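PDB 5WHG: tRNA endonuclease VMS1 from Saccharomyces cerevisiae, which cleaves polypeptidyl-tRNAs downstream of the ribosome-associated quality control pathway, releasing incompletely synthesized polypeptides for degradation. Local coordinates for residues A[24-35]-A[192-200]. Sequence-based numbering, arbitrary orientation.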
loop_
_atom_site.group_PDB
_atom_site.type_symbol
_atom_site.label_atom_id
_atom_site.label_comp_id
_atom_site.label_asym_id
_atom_site.label_seq_id
_atom_site.Cartn_x
_atom_site.Cartn_y
_atom_site.Cartn_z
ATOM N N ILE A 24 1.291 -10.896 0.822
ATOM C CA ILE A 24 2.283 -10.764 -0.233
ATOM C C ILE A 24 3.653 -10.312 0.276
ATOM O O ILE A 24 4.672 -10.628 -0.348
ATOM C CB ILE A 24 1.710 -9.814 -1.301
ATOM C CG1 ILE A 24 0.569 -10.520 -2.040
ATOM C CG2 ILE A 24 2.782 -9.377 -2.279
ATOM C CD1 ILE A 24 -0.376 -9.569 -2.728
ATOM N N PHE A 25 3.723 -9.629 1.421
ATOM C CA PHE A 25 4.995 -9.135 1.936
ATOM C C PHE A 25 5.565 -9.990 3.067
ATOM O O PHE A 25 6.487 -9.549 3.765
ATOM C CB PHE A 25 4.842 -7.684 2.388
ATOM C CG PHE A 25 4.374 -6.766 1.295
ATOM C CD1 PHE A 25 5.152 -6.576 0.156
ATOM C CD2 PHE A 25 3.158 -6.110 1.391
ATOM C CE1 PHE A 25 4.735 -5.739 -0.860
ATOM C CE2 PHE A 25 2.733 -5.269 0.377
ATOM C CZ PHE A 25 3.526 -5.077 -0.746
ATOM N N ASP A 26 5.053 -11.207 3.244
ATOM C CA ASP A 26 5.446 -12.064 4.353
ATOM C C ASP A 26 5.153 -13.526 4.019
ATOM O O ASP A 26 4.697 -14.288 4.875
ATOM C CB ASP A 26 4.714 -11.626 5.624
ATOM C CG ASP A 26 5.301 -12.232 6.890
ATOM O OD1 ASP A 26 6.330 -12.944 6.800
ATOM O OD2 ASP A 26 4.718 -11.988 7.975
ATOM N N LEU A 27 5.406 -13.924 2.772
ATOM C CA LEU A 27 5.187 -15.301 2.355
ATOM C C LEU A 27 6.361 -16.190 2.755
ATOM O O LEU A 27 7.530 -15.817 2.594
ATOM C CB LEU A 27 4.992 -15.371 0.842
ATOM C CG LEU A 27 3.933 -14.516 0.162
ATOM C CD1 LEU A 27 4.243 -14.456 -1.330
ATOM C CD2 LEU A 27 2.539 -15.084 0.400
ATOM N N SER A 28 6.037 -17.377 3.259
ATOM C CA SER A 28 7.036 -18.380 3.604
ATOM C C SER A 28 7.829 -18.808 2.374
ATOM O O SER A 28 7.358 -18.727 1.235
ATOM C CB SER A 28 6.361 -19.603 4.185
ATOM O OG SER A 28 5.556 -20.183 3.174
ATOM N N GLU A 29 9.047 -19.304 2.621
ATOM C CA GLU A 29 9.914 -19.687 1.512
ATOM C C GLU A 29 9.343 -20.870 0.739
ATOM O O GLU A 29 9.525 -20.952 -0.483
ATOM C CB GLU A 29 11.324 -20.005 2.023
ATOM C CG GLU A 29 12.430 -19.868 0.968
ATOM C CD GLU A 29 13.766 -20.458 1.421
ATOM O OE1 GLU A 29 13.768 -21.272 2.370
ATOM O OE2 GLU A 29 14.815 -20.111 0.828
ATOM N N GLN A 30 8.645 -21.786 1.425
ATOM C CA GLN A 30 8.029 -22.923 0.744
ATOM C C GLN A 30 7.013 -22.451 -0.284
ATOM O O GLN A 30 7.053 -22.851 -1.450
ATOM C CB GLN A 30 7.362 -23.858 1.759
ATOM C CG GLN A 30 7.001 -25.238 1.180
ATOM C CD GLN A 30 5.862 -25.935 1.923
ATOM O OE1 GLN A 30 4.840 -25.321 2.232
ATOM N NE2 GLN A 30 6.036 -27.225 2.205
ATOM N N LEU A 31 6.097 -21.584 0.133
ATOM C CA LEU A 31 5.093 -21.075 -0.792
ATOM C C LEU A 31 5.726 -20.220 -1.892
ATOM O O LEU A 31 5.301 -20.281 -3.050
ATOM C CB LEU A 31 4.039 -20.299 -0.007
ATOM C CG LEU A 31 2.931 -19.621 -0.804
ATOM C CD1 LEU A 31 2.303 -20.615 -1.748
ATOM C CD2 LEU A 31 1.884 -19.048 0.134
ATOM N N LEU A 32 6.760 -19.439 -1.558
ATOM C CA LEU A 32 7.402 -18.572 -2.545
ATOM C C LEU A 32 8.034 -19.383 -3.671
ATOM O O LEU A 32 7.708 -19.198 -4.850
ATOM C CB LEU A 32 8.460 -17.707 -1.862
ATOM C CG LEU A 32 8.653 -16.309 -2.421
ATOM C CD1 LEU A 32 7.305 -15.724 -2.720
ATOM C CD2 LEU A 32 9.343 -15.467 -1.387
ATOM N N ASN A 33 8.953 -20.289 -3.314
ATOM C CA ASN A 33 9.687 -21.097 -4.283
ATOM C C ASN A 33 8.790 -22.037 -5.074
ATOM O O ASN A 33 9.252 -22.608 -6.070
ATOM C CB ASN A 33 10.778 -21.914 -3.578
ATOM C CG ASN A 33 12.054 -21.123 -3.343
ATOM O OD1 ASN A 33 12.053 -19.888 -3.337
ATOM N ND2 ASN A 33 13.155 -21.839 -3.153
ATOM N N SER A 34 7.534 -22.220 -4.662
ATOM C CA SER A 34 6.595 -23.003 -5.454
ATOM C C SER A 34 5.894 -22.170 -6.524
ATOM O O SER A 34 5.568 -22.711 -7.585
ATOM C CB SER A 34 5.556 -23.691 -4.544
ATOM O OG SER A 34 4.435 -22.866 -4.234
ATOM N N LEU A 35 5.683 -20.870 -6.285
ATOM C CA LEU A 35 4.983 -20.002 -7.233
ATOM C C LEU A 35 5.574 -20.090 -8.639
ATOM O O LEU A 35 6.787 -19.954 -8.829
ATOM C CB LEU A 35 5.040 -18.559 -6.742
ATOM C CG LEU A 35 4.267 -18.240 -5.463
ATOM C CD1 LEU A 35 4.135 -16.727 -5.279
ATOM C CD2 LEU A 35 2.885 -18.923 -5.441
ATOM N N ASN A 192 8.038 -13.068 -10.242
ATOM C CA ASN A 192 8.672 -13.875 -9.198
ATOM C C ASN A 192 9.806 -13.112 -8.534
ATOM O O ASN A 192 9.968 -13.157 -7.307
ATOM C CB ASN A 192 9.200 -15.194 -9.763
ATOM C CG ASN A 192 8.113 -16.190 -9.982
ATOM O OD1 ASN A 192 7.555 -16.275 -11.074
ATOM N ND2 ASN A 192 7.773 -16.942 -8.935
ATOM N N GLU A 193 10.600 -12.399 -9.333
ATOM C CA GLU A 193 11.683 -11.603 -8.775
ATOM C C GLU A 193 11.156 -10.509 -7.861
ATOM O O GLU A 193 11.783 -10.186 -6.844
ATOM C CB GLU A 193 12.521 -11.020 -9.906
ATOM C CG GLU A 193 13.277 -12.096 -10.644
ATOM C CD GLU A 193 14.056 -11.567 -11.805
ATOM O OE1 GLU A 193 13.537 -10.675 -12.511
ATOM O OE2 GLU A 193 15.193 -12.046 -12.002
ATOM N N ALA A 194 10.005 -9.926 -8.205
ATOM C CA ALA A 194 9.407 -8.921 -7.331
ATOM C C ALA A 194 8.982 -9.538 -6.003
ATOM O O ALA A 194 9.316 -9.012 -4.931
ATOM C CB ALA A 194 8.216 -8.257 -8.022
ATOM N N LEU A 195 8.254 -10.664 -6.065
ATOM C CA LEU A 195 7.776 -11.332 -4.857
ATOM C C LEU A 195 8.920 -11.720 -3.929
ATOM O O LEU A 195 8.810 -11.575 -2.707
ATOM C CB LEU A 195 6.957 -12.565 -5.227
ATOM C CG LEU A 195 5.550 -12.255 -5.742
ATOM C CD1 LEU A 195 4.905 -13.505 -6.283
ATOM C CD2 LEU A 195 4.672 -11.659 -4.663
ATOM N N THR A 196 10.030 -12.215 -4.476
ATOM C CA THR A 196 11.104 -12.624 -3.579
ATOM C C THR A 196 11.770 -11.414 -2.935
ATOM O O THR A 196 12.142 -11.469 -1.757
ATOM C CB THR A 196 12.119 -13.511 -4.311
ATOM O OG1 THR A 196 13.215 -13.815 -3.439
ATOM C CG2 THR A 196 12.643 -12.836 -5.549
ATOM N N PHE A 197 11.880 -10.303 -3.664
ATOM C CA PHE A 197 12.445 -9.089 -3.079
ATOM C C PHE A 197 11.534 -8.505 -2.000
ATOM O O PHE A 197 12.016 -7.957 -1.001
ATOM C CB PHE A 197 12.701 -8.055 -4.174
ATOM C CG PHE A 197 13.078 -6.700 -3.644
ATOM C CD1 PHE A 197 14.379 -6.440 -3.229
ATOM C CD2 PHE A 197 12.127 -5.693 -3.539
ATOM C CE1 PHE A 197 14.721 -5.202 -2.729
ATOM C CE2 PHE A 197 12.461 -4.450 -3.045
ATOM C CZ PHE A 197 13.755 -4.204 -2.633
ATOM N N TRP A 198 10.215 -8.582 -2.206
ATOM C CA TRP A 198 9.265 -8.169 -1.179
ATOM C C TRP A 198 9.420 -8.996 0.091
ATOM O O TRP A 198 9.287 -8.471 1.204
ATOM C CB TRP A 198 7.838 -8.281 -1.721
ATOM C CG TRP A 198 7.591 -7.258 -2.744
ATOM C CD1 TRP A 198 8.350 -6.151 -2.965
ATOM C CD2 TRP A 198 6.530 -7.219 -3.705
ATOM N NE1 TRP A 198 7.828 -5.419 -4.000
ATOM C CE2 TRP A 198 6.713 -6.051 -4.478
ATOM C CE3 TRP A 198 5.451 -8.051 -3.995
ATOM C CZ2 TRP A 198 5.858 -5.698 -5.522
ATOM C CZ3 TRP A 198 4.595 -7.697 -5.029
ATOM C CH2 TRP A 198 4.809 -6.535 -5.784
ATOM N N ASN A 199 9.690 -10.291 -0.054
ATOM C CA ASN A 199 9.804 -11.184 1.094
ATOM C C ASN A 199 11.276 -11.378 1.455
ATOM O O ASN A 199 11.872 -12.439 1.262
ATOM C CB ASN A 199 9.121 -12.515 0.802
ATOM C CG ASN A 199 7.645 -12.368 0.533
ATOM O OD1 ASN A 199 6.835 -12.368 1.455
ATOM N ND2 ASN A 199 7.283 -12.261 -0.737
ATOM N N SER A 200 11.858 -10.310 1.992
ATOM C CA SER A 200 13.225 -10.350 2.489
ATOM C C SER A 200 13.393 -9.212 3.478
ATOM O O SER A 200 12.953 -8.091 3.218
ATOM C CB SER A 200 14.245 -10.228 1.354
ATOM O OG SER A 200 14.001 -9.055 0.603
#
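With CG anti to its carbonyl carbon (chi1 -62°), N199 turns its amide from the end of helix 191-198 toward the loop before helix 29-34, while W198, with much the same first torsion (-70°), sets its indole alongside I24 and turns one face to F25. Asparagine suits the N199 position because its amide offers both an acceptor and a donor. OD1 takes the backbone N-H of L27, though the modelled length is doubtfully short; ND2 gives a bond to L195 O, tilted from that carbonyl's plane and on the face opposite N199 N, and a weak one to I24 O. A leucine here would probably leave L27 N without this acceptor, and L195 O and I24 O without the amide's N-H, so that loop and helix end would be joined more by apolar packing. L32 CD2 covers N199 CB at 3.7 Å. Tryptophan offers a broad flat face: in an edge-to-face pair, the F25 edge, led by CE1, meets its five-membered ring, planes at 65°, and I24 CG2 packs against W198 CE3. L195, branched and apolar, meets several neighbours at once, CB touching L32 CD1, CD1 L35 CD1 and CD2 I24 CG2. At the other end N192 ND2 donates to L35 O at 3.2 Å from above the carbonyl plane. This helix-to-helix and helix-to-loop packing borders the small antiparallel sheet: L35 and L195 both touch F165 of strand 162-166, and respectively L176 and I178 of strand 176-179.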